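Side-chain contacts in avidin-related protein 4/5 (Gallus gallus, PDB 1Y55), which binds the vitamin biotin with high affinity as a very stable avidin-like tetramer, each subunit holding the ligand in its own beta-barrel: residues G8-N13 with G87-K92; G31-A36 with N116-L121; V37-G42 with A110-Y115; I52-K55 with P60-G63. The protein carries 1 engineered substitution. All coordinates share one frame; numbering follows the deposited sequence. Where two conformers were deposited one is given.

Contact 1 (G8-N13 with G87-K92); sequences GKWTNN and GKEVLK
One face of the Trp-10 indole lies against the branched end of Leu-91, and the edge of its six-membered ring meets Glu-89. Both segments belong to the eight-stranded antiparallel barrel of the avidin fold; strands 8-12 and 89-98 are separated in the sheet by strand 111-120, so no backbone bond joins them and the side chains meet inside the barrel, past strand 111-120. Leu-91 CG stands 3.8 Å from the centroid of the six-membered ring and only 16° off its normal, a CH-pi contact. Its two methyls spread over the same face: Leu-91 CD2 comes within 3.7 Å of Trp-10 CH2, and Leu-91 CD1 sits 3.9 Å from Trp-10 CD2, where the two indole rings are fused. A broad aromatic face suits a branched aliphatic partner, and Met-18 of strand 17-20 also touches both residues. Trp-10 CG lies anti to the carbonyl carbon (chi1 -60°), an orientation that carries the indole to strand 89-98 while NE1 donates to Leu-6 O. With an alanine in place of Trp-10, Leu-91 would probably lose the surface beneath its methyls and Leu-6 O its indole donor. Near the ring plane, Glu-89 CB approaches Trp-10 CH2 at 4.1 Å, and from there the extended chain takes OE1 onward to a salt bridge with Arg-120 NE.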
loop_
_atom_site.group_PDB
_atom_site.type_symbol
_atom_site.label_atom_id
_atom_site.label_comp_id
_atom_site.label_asym_id
_atom_site.label_seq_id
_atom_site.Cartn_x
_atom_site.Cartn_y
_atom_site.Cartn_z
ATOM N N GLY A 8 -21.349 2.933 16.716
ATOM C CA GLY A 8 -21.050 4.095 17.531
ATOM C C GLY A 8 -20.266 5.141 16.771
ATOM O O GLY A 8 -20.046 5.035 15.570
ATOM N N LYS A 9 -19.820 6.168 17.482
ATOM C CA LYS A 9 -19.080 7.281 16.884
ATOM C C LYS A 9 -17.603 7.168 17.256
ATOM O O LYS A 9 -17.266 6.844 18.398
ATOM C CB LYS A 9 -19.661 8.612 17.368
ATOM C CG LYS A 9 -19.266 9.849 16.557
ATOM C CD LYS A 9 -19.907 11.128 17.102
ATOM C CE LYS A 9 -21.399 11.217 16.829
ATOM N NZ LYS A 9 -21.697 11.567 15.422
ATOM N N TRP A 10 -16.744 7.447 16.282
ATOM C CA TRP A 10 -15.305 7.304 16.395
ATOM C C TRP A 10 -14.639 8.561 15.846
ATOM O O TRP A 10 -15.164 9.194 14.935
ATOM C CB TRP A 10 -14.820 6.127 15.540
ATOM C CG TRP A 10 -15.404 4.790 15.914
ATOM C CD1 TRP A 10 -16.593 4.278 15.495
ATOM C CD2 TRP A 10 -14.814 3.802 16.759
ATOM N NE1 TRP A 10 -16.776 3.021 16.021
ATOM C CE2 TRP A 10 -15.697 2.709 16.806
ATOM C CE3 TRP A 10 -13.612 3.716 17.466
ATOM C CZ2 TRP A 10 -15.424 1.559 17.548
ATOM C CZ3 TRP A 10 -13.346 2.584 18.202
ATOM C CH2 TRP A 10 -14.244 1.516 18.228
ATOM N N THR A 11 -13.466 8.888 16.361
ATOM C CA THR A 11 -12.606 9.898 15.742
ATOM C C THR A 11 -11.257 9.274 15.426
ATOM O O THR A 11 -10.850 8.308 16.076
ATOM C CB THR A 11 -12.431 11.108 16.669
ATOM N N ASN A 12 -10.570 9.813 14.426
ATOM C CA ASN A 12 -9.232 9.329 14.115
ATOM C C ASN A 12 -8.165 10.373 14.360
ATOM O O ASN A 12 -8.438 11.504 14.775
ATOM C CB ASN A 12 -9.146 8.674 12.712
ATOM C CG ASN A 12 -9.204 9.653 11.560
ATOM O OD1 ASN A 12 -8.874 10.834 11.688
ATOM N ND2 ASN A 12 -9.629 9.141 10.402
ATOM N N ASN A 13 -6.925 9.972 14.102
ATOM C CA ASN A 13 -5.755 10.794 14.390
ATOM C C ASN A 13 -5.697 12.090 13.563
ATOM O O ASN A 13 -4.984 13.007 13.951
ATOM C CB ASN A 13 -4.477 9.984 14.196
ATOM C CG ASN A 13 -4.391 9.380 12.811
ATOM O OD1 ASN A 13 -5.144 8.460 12.486
ATOM N ND2 ASN A 13 -3.501 9.905 11.987
ATOM N N GLY A 87 -10.581 -2.598 28.727
ATOM C CA GLY A 87 -11.805 -2.546 27.960
ATOM C C GLY A 87 -11.865 -1.425 26.942
ATOM O O GLY A 87 -12.902 -1.235 26.313
ATOM N N LYS A 88 -10.782 -0.675 26.773
ATOM C CA LYS A 88 -10.780 0.397 25.784
ATOM C C LYS A 88 -10.565 -0.152 24.375
ATOM O O LYS A 88 -9.743 -1.042 24.164
ATOM C CB LYS A 88 -9.697 1.410 26.106
ATOM C CG LYS A 88 -9.761 2.662 25.252
ATOM C CD LYS A 88 -8.654 3.620 25.668
ATOM C CE LYS A 88 -7.319 3.218 25.071
ATOM N NZ LYS A 88 -7.018 3.913 23.786
ATOM N N GLU A 89 -11.313 0.396 23.423
ATOM C CA GLU A 89 -11.291 -0.070 22.042
ATOM C C GLU A 89 -10.541 0.881 21.126
ATOM O O GLU A 89 -10.668 2.099 21.216
ATOM C CB GLU A 89 -12.718 -0.254 21.536
ATOM C CG GLU A 89 -13.413 -1.378 22.289
ATOM C CD GLU A 89 -14.882 -1.553 21.969
ATOM O OE1 GLU A 89 -15.495 -0.619 21.475
ATOM O OE2 GLU A 89 -15.424 -2.633 22.238
ATOM N N VAL A 90 -9.747 0.308 20.240
ATOM C CA VAL A 90 -9.034 1.051 19.210
ATOM C C VAL A 90 -9.258 0.332 17.892
ATOM O O VAL A 90 -9.172 -0.894 17.820
ATOM C CB VAL A 90 -7.504 1.108 19.501
ATOM C CG1 VAL A 90 -6.728 1.737 18.342
ATOM C CG2 VAL A 90 -7.210 1.858 20.802
ATOM N N LEU A 91 -9.531 1.102 16.845
ATOM C CA LEU A 91 -9.479 0.568 15.482
ATOM C C LEU A 91 -8.140 0.932 14.872
ATOM O O LEU A 91 -7.813 2.116 14.759
ATOM C CB LEU A 91 -10.584 1.103 14.575
ATOM C CG LEU A 91 -12.000 1.131 15.128
ATOM C CD1 LEU A 91 -12.952 1.680 14.093
ATOM C CD2 LEU A 91 -12.429 -0.252 15.590
ATOM N N LYS A 92 -7.375 -0.075 14.467
ATOM C CA LYS A 92 -6.160 0.124 13.687
ATOM C C LYS A 92 -6.535 -0.147 12.239
ATOM O O LYS A 92 -7.050 -1.218 11.934
ATOM C CB LYS A 92 -5.068 -0.847 14.145
ATOM C CG LYS A 92 -4.609 -0.645 15.582
ATOM C CD LYS A 92 -3.835 0.643 15.788
ATOM C CE LYS A 92 -2.418 0.564 15.233
ATOM N NZ LYS A 92 -1.656 1.813 15.458
#

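Contact 2 (G31-A36 with N116-L121); sequences GTYLTA and NNFTRL. With BTN (biotin), chain C.
The closed end of the biotin pocket is where Tyr-33 of strand 28-34 meets Phe-118 and Asn-116 of strand 111-120. Across the barrel the contact is lean, with Tyr-33 and Phe-118 CA atoms 12.4 Å apart and the rings meeting at their edges: Tyr-33 OH lies 3.5 Å from Phe-118 CZ. Tyrosine suits the place because its ring is long enough to span the gap, and CG is anti to the backbone N (chi1 -159°), which brings the hydroxyl to the ligand. There Tyr-33 OH donates to biotin O3 at 2.7 Å, the acceptor lying in the plane of the ring at its edge. The ureido nitrogens are held from the two segments: biotin N2 donates to Thr-35 OG1 (2.9 Å, 174°) and biotin N1 to Asn-116 OD1 (2.8 Å, 168°). Second-shell bonds set these acceptors, since Thr-35 OG1 is also bonded to Val-37 O, and Asn-116 ND2 to Asn-13 OD1, which fixes the amide with its oxygen facing biotin. Asn-12 ND2 also donates to O3, so the ureido group is probably polarised towards an oxyanion-like form, the arrangement typical of the avidin and streptavidin biotin site.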
loop_
_atom_site.group_PDB
_atom_site.type_symbol
_atom_site.label_atom_id
_atom_site.label_comp_id
_atom_site.label_asym_id
_atom_site.label_seq_id
_atom_site.Cartn_x
_atom_site.Cartn_y
_atom_site.Cartn_z
ATOM N N GLY A 31 -23.060 3.688 7.709
ATOM C CA GLY A 31 -22.721 4.808 8.537
ATOM C C GLY A 31 -22.410 6.029 7.709
ATOM O O GLY A 31 -22.676 6.097 6.511
ATOM N N THR A 32 -21.834 7.013 8.381
ATOM C CA THR A 32 -21.400 8.250 7.739
ATOM C C THR A 32 -19.982 8.583 8.180
ATOM O O THR A 32 -19.518 8.161 9.238
ATOM C CB THR A 32 -22.323 9.423 8.058
ATOM O OG1 THR A 32 -22.273 9.671 9.470
ATOM C CG2 THR A 32 -23.775 9.139 7.685
ATOM N N TYR A 33 -19.317 9.356 7.336
ATOM C CA TYR A 33 -17.924 9.712 7.530
ATOM C C TYR A 33 -17.778 11.201 7.236
ATOM O O TYR A 33 -18.146 11.639 6.145
ATOM C CB TYR A 33 -17.031 8.888 6.592
ATOM C CG TYR A 33 -15.591 8.782 7.029
ATOM C CD1 TYR A 33 -14.700 9.838 6.861
ATOM C CD2 TYR A 33 -15.107 7.619 7.608
ATOM C CE1 TYR A 33 -13.369 9.735 7.263
ATOM C CE2 TYR A 33 -13.788 7.512 8.005
ATOM C CZ TYR A 33 -12.923 8.569 7.840
ATOM O OH TYR A 33 -11.627 8.411 8.265
ATOM N N LEU A 34 -17.248 11.954 8.200
ATOM C CA LEU A 34 -16.949 13.375 8.032
ATOM C C LEU A 34 -15.425 13.511 8.089
ATOM O O LEU A 34 -14.820 13.456 9.158
ATOM C CB LEU A 34 -17.627 14.225 9.107
ATOM C CG LEU A 34 -17.490 15.725 8.901
ATOM C CD1 LEU A 34 -18.115 16.182 7.595
ATOM C CD2 LEU A 34 -18.107 16.471 10.068
ATOM N N THR A 35 -14.804 13.603 6.920
ATOM C CA THR A 35 -13.364 13.732 6.878
ATOM C C THR A 35 -12.925 15.130 7.297
ATOM O O THR A 35 -13.562 16.122 6.947
ATOM C CB THR A 35 -12.790 13.361 5.509
ATOM O OG1 THR A 35 -11.356 13.455 5.589
ATOM C CG2 THR A 35 -13.293 14.261 4.370
ATOM N N ALA A 36 -11.827 15.199 8.054
ATOM C CA ALA A 36 -11.256 16.483 8.432
ATOM C C ALA A 36 -10.453 17.111 7.296
ATOM O O ALA A 36 -10.234 18.330 7.299
ATOM C CB ALA A 36 -10.370 16.321 9.647
ATOM N N ASN A 116 -4.906 4.972 9.649
ATOM C CA ASN A 116 -5.642 5.771 10.608
ATOM C C ASN A 116 -5.922 4.945 11.847
ATOM O O ASN A 116 -6.368 3.804 11.758
ATOM C CB ASN A 116 -6.999 6.267 10.070
ATOM C CG ASN A 116 -6.921 7.529 9.226
ATOM O OD1 ASN A 116 -7.424 7.548 8.100
ATOM N ND2 ASN A 116 -6.380 8.604 9.792
ATOM N N ASN A 117 -5.737 5.565 13.005
ATOM C CA ASN A 117 -6.101 4.986 14.286
ATOM C C ASN A 117 -7.345 5.679 14.786
ATOM O O ASN A 117 -7.391 6.905 14.799
ATOM C CB ASN A 117 -4.925 5.179 15.246
ATOM C CG ASN A 117 -3.630 4.569 14.690
ATOM O OD1 ASN A 117 -3.645 3.446 14.248
ATOM N ND2 ASN A 117 -2.537 5.318 14.691
ATOM N N PHE A 118 -8.359 4.904 15.173
ATOM C CA PHE A 118 -9.625 5.462 15.647
ATOM C C PHE A 118 -9.847 5.066 17.105
ATOM O O PHE A 118 -9.558 3.940 17.517
ATOM C CB PHE A 118 -10.849 4.938 14.868
ATOM C CG PHE A 118 -10.905 5.302 13.393
ATOM C CD1 PHE A 118 -11.812 6.252 12.936
ATOM C CD2 PHE A 118 -10.123 4.648 12.456
ATOM C CE1 PHE A 118 -11.924 6.559 11.580
ATOM C CE2 PHE A 118 -10.230 4.952 11.105
ATOM C CZ PHE A 118 -11.134 5.900 10.664
ATOM N N THR A 119 -10.429 6.003 17.857
ATOM C CA THR A 119 -10.918 5.732 19.201
ATOM C C THR A 119 -12.334 6.280 19.323
ATOM O O THR A 119 -12.780 7.088 18.522
ATOM C CB THR A 119 -10.002 6.355 20.269
ATOM O OG1 THR A 119 -9.858 7.754 20.026
ATOM C CG2 THR A 119 -8.588 5.748 20.237
ATOM N N ARG A 120 -13.054 5.816 20.335
ATOM C CA ARG A 120 -14.458 6.179 20.474
ATOM C C ARG A 120 -14.636 7.623 20.882
ATOM O O ARG A 120 -13.857 8.178 21.654
ATOM C CB ARG A 120 -15.160 5.266 21.488
ATOM C CG ARG A 120 -15.409 3.862 20.947
ATOM C CD ARG A 120 -16.411 3.074 21.782
ATOM N NE ARG A 120 -16.629 1.711 21.312
ATOM C CZ ARG A 120 -17.452 1.348 20.319
ATOM N NH1 ARG A 120 -17.584 0.073 19.995
ATOM N NH2 ARG A 120 -18.118 2.251 19.619
ATOM N N LEU A 121 -15.670 8.248 20.364
ATOM C CA LEU A 121 -15.851 9.642 20.728
ATOM C C LEU A 121 -16.104 9.792 22.231
ATOM O O LEU A 121 -15.432 10.590 22.904
ATOM C CB LEU A 121 -16.897 10.335 19.857
ATOM C CG LEU A 121 -17.221 11.742 20.356
ATOM C CD1 LEU A 121 -16.040 12.656 20.111
ATOM C CD2 LEU A 121 -18.469 12.313 19.730
HETATM C C11 BTN C . -11.347 13.543 -1.365
HETATM O O11 BTN C . -10.213 14.198 -0.975
HETATM O O12 BTN C . -11.841 13.699 -2.552
HETATM C C10 BTN C . -12.060 12.640 -0.459
HETATM C C9 BTN C . -11.640 12.715 0.989
HETATM C C8 BTN C . -10.472 11.783 1.301
HETATM C C7 BTN C . -10.078 11.863 2.780
HETATM C C2 BTN C . -9.021 10.801 3.193
HETATM S S1 BTN C . -9.607 9.132 3.237
HETATM C C6 BTN C . -8.043 8.650 3.995
HETATM C C5 BTN C . -7.736 9.742 5.017
HETATM N N1 BTN C . -8.356 9.509 6.308
HETATM C C3 BTN C . -9.249 10.446 6.578
HETATM O O3 BTN C . -9.963 10.465 7.691
HETATM N N2 BTN C . -9.333 11.344 5.617
HETATM C C4 BTN C . -8.376 11.064 4.559
#

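Contact 3 (V37-G42 with A110-Y115); sequences VADNPG and ATRVGY. With BTN (biotin), chain C.
Asp-39 and Arg-112 have CA atoms 11.8 Å apart, the nearest across the two segments, so the loop 37-42 and strand 111-120 are linked through their side chains, a short aspartate met by a long arginine. The link is a salt bridge gripped end-on: Arg-112 NH1 donates to Asp-39 OD1 at 2.8 Å with an angle of 180°, and Arg-112 NH2 to Asp-39 OD2 at 2.9 Å. Each oxygen uses its syn lone pair, and the carboxylate and guanidinium planes are just 6° apart, an almost flat two-bond pairing that fixes the rotation of both groups. The arginine is long enough to reach it from the barrel wall, with its chain bent at chi3 (-68°). Behind the carboxylate, the same loop holds biotin: Asp-39 N donates to biotin O11 at 3.0 Å, Ala-38 CB packs 3.4 Å from that oxygen, and Val-37 CG2 lies 3.7 Å from biotin N2. Nearby, Arg-112 packs on Arg-112 of the fourth subunit. An asparagine in place of Asp-39 would probably leave the guanidinium without its counter-charge and one of its two acceptors, setting the loop freer to move. Since the residue that offers its N-H to the valeryl carboxylate also bears the bridge, pairing with Arg-112 is likely to offset the repulsion between two neighbouring carboxylates while tying the pocket loop to the barrel.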
loop_
_atom_site.group_PDB
_atom_site.type_symbol
_atom_site.label_atom_id
_atom_site.label_comp_id
_atom_site.label_asym_id
_atom_site.label_seq_id
_atom_site.Cartn_x
_atom_site.Cartn_y
_atom_site.Cartn_z
ATOM N N VAL A 37 -9.977 16.276 6.367
ATOM C CA VAL A 37 -9.061 16.674 5.302
ATOM C C VAL A 37 -9.570 16.161 3.959
ATOM O O VAL A 37 -10.268 15.146 3.868
ATOM C CB VAL A 37 -7.616 16.159 5.545
ATOM C CG1 VAL A 37 -7.019 16.818 6.787
ATOM C CG2 VAL A 37 -7.572 14.634 5.663
ATOM N N ALA A 38 -9.165 16.837 2.893
ATOM C CA ALA A 38 -9.507 16.411 1.538
ATOM C C ALA A 38 -8.589 17.118 0.570
ATOM O O ALA A 38 -7.888 18.056 0.930
ATOM C CB ALA A 38 -10.957 16.736 1.213
ATOM N N ASP A 39 -8.601 16.691 -0.681
ATOM C CA ASP A 39 -7.899 17.436 -1.722
ATOM C C ASP A 39 -8.411 18.880 -1.801
ATOM O O ASP A 39 -7.626 19.823 -1.984
ATOM C CB ASP A 39 -8.079 16.755 -3.076
ATOM C CG ASP A 39 -7.305 15.475 -3.192
ATOM O OD1 ASP A 39 -6.139 15.444 -2.736
ATOM O OD2 ASP A 39 -7.794 14.478 -3.760
ATOM N N ASN A 40 -9.725 19.038 -1.656
ATOM C CA ASN A 40 -10.394 20.336 -1.692
ATOM C C ASN A 40 -11.293 20.450 -0.476
ATOM O O ASN A 40 -12.486 20.150 -0.549
ATOM C CB ASN A 40 -11.197 20.464 -2.983
ATOM C CG ASN A 40 -10.320 20.379 -4.205
ATOM O OD1 ASN A 40 -9.552 21.300 -4.497
ATOM N ND2 ASN A 40 -10.391 19.254 -4.907
ATOM N N PRO A 41 -10.721 20.831 0.659
ATOM C CA PRO A 41 -11.481 20.778 1.912
ATOM C C PRO A 41 -12.700 21.714 1.944
ATOM O O PRO A 41 -13.635 21.463 2.699
ATOM C CB PRO A 41 -10.440 21.139 2.968
ATOM C CG PRO A 41 -9.393 21.891 2.230
ATOM C CD PRO A 41 -9.336 21.290 0.869
ATOM N N GLY A 42 -12.705 22.760 1.120
ATOM C CA GLY A 42 -13.862 23.631 1.010
ATOM C C GLY A 42 -15.097 22.939 0.465
ATOM O O GLY A 42 -16.211 23.465 0.576
ATOM N N ALA A 110 -3.320 6.718 -9.601
ATOM C CA ALA A 110 -4.650 6.934 -9.050
ATOM C C ALA A 110 -4.882 6.483 -7.611
ATOM O O ALA A 110 -5.984 6.699 -7.106
ATOM C CB ALA A 110 -5.695 6.298 -9.960
ATOM N N THR A 111 -3.911 5.842 -6.958
ATOM C CA THR A 111 -4.167 5.235 -5.649
ATOM C C THR A 111 -3.183 5.711 -4.588
ATOM O O THR A 111 -1.979 5.471 -4.684
ATOM C CB THR A 111 -4.133 3.705 -5.741
ATOM O OG1 THR A 111 -5.043 3.272 -6.761
ATOM C CG2 THR A 111 -4.610 3.084 -4.446
ATOM N N ARG A 112 -3.716 6.374 -3.562
ATOM C CA ARG A 112 -2.955 6.778 -2.383
ATOM C C ARG A 112 -3.211 5.771 -1.247
ATOM O O ARG A 112 -4.258 5.108 -1.211
ATOM C CB ARG A 112 -3.329 8.198 -1.953
ATOM C CG ARG A 112 -2.660 9.246 -2.841
ATOM C CD ARG A 112 -3.155 10.658 -2.679
ATOM N NE ARG A 112 -4.521 10.797 -3.163
ATOM C CZ ARG A 112 -5.202 11.941 -3.168
ATOM N NH1 ARG A 112 -4.669 13.060 -2.690
ATOM N NH2 ARG A 112 -6.446 11.952 -3.627
ATOM N N VAL A 113 -2.242 5.660 -0.354
ATOM C CA VAL A 113 -2.297 4.732 0.756
ATOM C C VAL A 113 -1.955 5.465 2.051
ATOM O O VAL A 113 -1.152 6.390 2.066
ATOM C CB VAL A 113 -1.345 3.514 0.513
ATOM C CG1 VAL A 113 0.114 3.936 0.379
ATOM C CG2 VAL A 113 -1.502 2.435 1.575
ATOM N N GLY A 114 -2.522 5.002 3.150
ATOM C CA GLY A 114 -2.192 5.535 4.458
ATOM C C GLY A 114 -2.777 4.713 5.587
ATOM O O GLY A 114 -3.271 3.601 5.379
ATOM N N TYR A 115 -2.698 5.287 6.782
ATOM C CA TYR A 115 -3.165 4.643 8.005
ATOM C C TYR A 115 -4.153 5.533 8.716
ATOM O O TYR A 115 -4.211 6.733 8.490
ATOM C CB TYR A 115 -2.009 4.311 8.957
ATOM C CG TYR A 115 -1.375 5.464 9.683
ATOM C CD1 TYR A 115 -1.784 5.811 10.971
ATOM C CD2 TYR A 115 -0.338 6.190 9.120
ATOM C CE1 TYR A 115 -1.170 6.834 11.668
ATOM C CE2 TYR A 115 0.285 7.206 9.815
ATOM C CZ TYR A 115 -0.123 7.512 11.088
ATOM O OH TYR A 115 0.521 8.525 11.754
HETATM C C11 BTN C . -11.347 13.543 -1.365
HETATM O O11 BTN C . -10.213 14.198 -0.975
HETATM O O12 BTN C . -11.841 13.699 -2.552
HETATM C C10 BTN C . -12.060 12.640 -0.459
HETATM C C9 BTN C . -11.640 12.715 0.989
HETATM C C8 BTN C . -10.472 11.783 1.301
HETATM C C7 BTN C . -10.078 11.863 2.780
HETATM C C2 BTN C . -9.021 10.801 3.193
HETATM S S1 BTN C . -9.607 9.132 3.237
HETATM C C6 BTN C . -8.043 8.650 3.995
HETATM C C5 BTN C . -7.736 9.742 5.017
HETATM N N1 BTN C . -8.356 9.509 6.308
HETATM C C3 BTN C . -9.249 10.446 6.578
HETATM O O3 BTN C . -9.963 10.465 7.691
HETATM N N2 BTN C . -9.333 11.344 5.617
HETATM C C4 BTN C . -8.376 11.064 4.559
#

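Contact 4 (I52-K55 with P60-G63); sequences IQHK and PTFG. With FMT (formic acid), chain E.
His-54 and Thr-61 lie side by side where the hairpin of strands 47-53 and 61-67 nears its turn. His-54 N donates to Thr-61 O at 3.0 Å (168°), and the same carbonyl, in the plane of the imidazole at its edge, takes a second, weak bond from His-54 ND1 at 3.5 Å. The Thr-61 side chain lies close beside the ring, while Pro-60 CB rests 3.3 Å from His-54 O. Deeper in the hairpin, Gln-53 and Phe-62 form a non-hydrogen-bonded antiparallel pair, their CB atoms 3.7 Å apart. Phe-62 CG takes the crowded position between backbone N and carbonyl carbon (chi1 61°), and its ring turns away from strand 47-53 to pack on Leu-6, Leu-91 and Thr-93. Next comes the hydrogen-bonded pair, with Ile-52 N donating to Gly-63 O at 2.9 Å and Gly-63 N returning a bond to Ile-52 O. The imidazole belongs to the subunit interface: its ring stacks with that of His-67 of the second subunit, and NE2 is bonded to Ser-71 O of that subunit. Histidine suits a site where one ring meets carbonyls of two subunits; although the bond at ND1 is weak, the imidazolium form may be somewhat favoured.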
loop_
_atom_site.group_PDB
_atom_site.type_symbol
_atom_site.label_atom_id
_atom_site.label_comp_id
_atom_site.label_asym_id
_atom_site.label_seq_id
_atom_site.Cartn_x
_atom_site.Cartn_y
_atom_site.Cartn_z
ATOM N N ILE A 52 -18.379 -4.460 6.166
ATOM C CA ILE A 52 -18.615 -5.739 6.819
ATOM C C ILE A 52 -17.538 -5.986 7.852
ATOM O O ILE A 52 -16.346 -5.837 7.560
ATOM C CB ILE A 52 -18.646 -6.936 5.837
ATOM C CG1 ILE A 52 -19.311 -6.610 4.492
ATOM C CG2 ILE A 52 -19.368 -8.100 6.496
ATOM C CD1 ILE A 52 -19.209 -7.748 3.485
ATOM N N GLN A 53 -17.948 -6.407 9.043
ATOM C CA GLN A 53 -17.037 -6.915 10.064
ATOM C C GLN A 53 -17.319 -8.385 10.301
ATOM O O GLN A 53 -18.397 -8.884 9.993
ATOM C CB GLN A 53 -17.186 -6.149 11.395
ATOM C CG GLN A 53 -18.515 -6.329 12.133
ATOM C CD GLN A 53 -18.420 -5.878 13.587
ATOM O OE1 GLN A 53 -18.175 -6.713 14.476
ATOM N NE2 GLN A 53 -18.554 -4.591 13.824
ATOM N N HIS A 54 -16.342 -9.073 10.872
ATOM C CA HIS A 54 -16.574 -10.409 11.387
ATOM C C HIS A 54 -17.409 -10.322 12.670
ATOM O O HIS A 54 -17.359 -9.342 13.410
ATOM C CB HIS A 54 -15.256 -11.115 11.600
ATOM C CG HIS A 54 -14.623 -11.566 10.320
ATOM N ND1 HIS A 54 -13.989 -10.755 9.399
ATOM C CD2 HIS A 54 -14.538 -12.821 9.839
ATOM C CE1 HIS A 54 -13.589 -11.517 8.386
ATOM N NE2 HIS A 54 -13.898 -12.770 8.637
ATOM N N LYS A 55 -18.177 -11.372 12.909
ATOM C CA LYS A 55 -19.191 -11.421 13.944
ATOM C C LYS A 55 -18.810 -12.213 15.181
ATOM O O LYS A 55 -19.121 -11.794 16.310
ATOM C CB LYS A 55 -20.450 -12.035 13.357
ATOM C CG LYS A 55 -21.355 -11.024 12.771
ATOM C CD LYS A 55 -22.510 -10.726 13.749
ATOM C CE LYS A 55 -22.441 -9.343 14.316
ATOM N NZ LYS A 55 -23.767 -8.896 14.801
ATOM N N PRO A 60 -12.679 -8.306 15.981
ATOM C CA PRO A 60 -12.902 -8.619 14.565
ATOM C C PRO A 60 -12.068 -7.785 13.614
ATOM O O PRO A 60 -11.802 -6.604 13.878
ATOM C CB PRO A 60 -14.383 -8.287 14.368
ATOM C CG PRO A 60 -14.629 -7.209 15.365
ATOM C CD PRO A 60 -13.852 -7.634 16.578
ATOM N N THR A 61 -11.717 -8.387 12.486
ATOM C CA THR A 61 -11.293 -7.602 11.330
ATOM C C THR A 61 -12.570 -7.092 10.610
ATOM O O THR A 61 -13.691 -7.607 10.782
ATOM C CB THR A 61 -10.407 -8.384 10.431
ATOM O OG1 THR A 61 -9.228 -8.928 11.030
ATOM C CG2 THR A 61 -11.141 -9.319 9.631
ATOM N N PHE A 62 -12.376 -6.085 9.770
ATOM C CA PHE A 62 -13.481 -5.437 9.072
ATOM C C PHE A 62 -12.936 -4.684 7.866
ATOM O O PHE A 62 -11.724 -4.446 7.749
ATOM C CB PHE A 62 -14.237 -4.465 10.014
ATOM C CG PHE A 62 -13.376 -3.364 10.545
ATOM C CD1 PHE A 62 -13.146 -2.217 9.776
ATOM C CD2 PHE A 62 -12.726 -3.484 11.765
ATOM C CE1 PHE A 62 -12.287 -1.222 10.233
ATOM C CE2 PHE A 62 -11.910 -2.478 12.228
ATOM C CZ PHE A 62 -11.688 -1.357 11.465
ATOM N N GLY A 63 -13.854 -4.274 7.002
ATOM C CA GLY A 63 -13.565 -3.359 5.918
ATOM C C GLY A 63 -14.776 -2.485 5.673
ATOM O O GLY A 63 -15.912 -2.876 5.995
HETATM C C FMT E . -17.956 -14.391 11.200
HETATM O O1 FMT E . -17.896 -14.685 12.396
HETATM O O2 FMT E . -17.776 -13.245 10.798
#

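Contacts 2 and 3 grip opposite ends of one biotin: its ureido group in 31-36/116-121 and its carboxylate end in 37-42. Their segments adjoin in sequence, and their centres lie 15 Å apart. Contact 1, about 8 Å from contact 2, centre to centre, packs the barrel beyond the ureido end and joins it through Asn-12, whose ND2 lies 3.0 Å from Tyr-33 OH, and through a probable hydrogen bond of Lys-92 NZ to Asn-117 OD1 at 2.8 Å. Contact 4 meets contact 1 where Leu-91 CD2 packs 4.1 Å from Phe-62 CE2. It is about 24 Å from contact 3, centre to centre, on the opposite side of the chain's centre, and faces the second subunit.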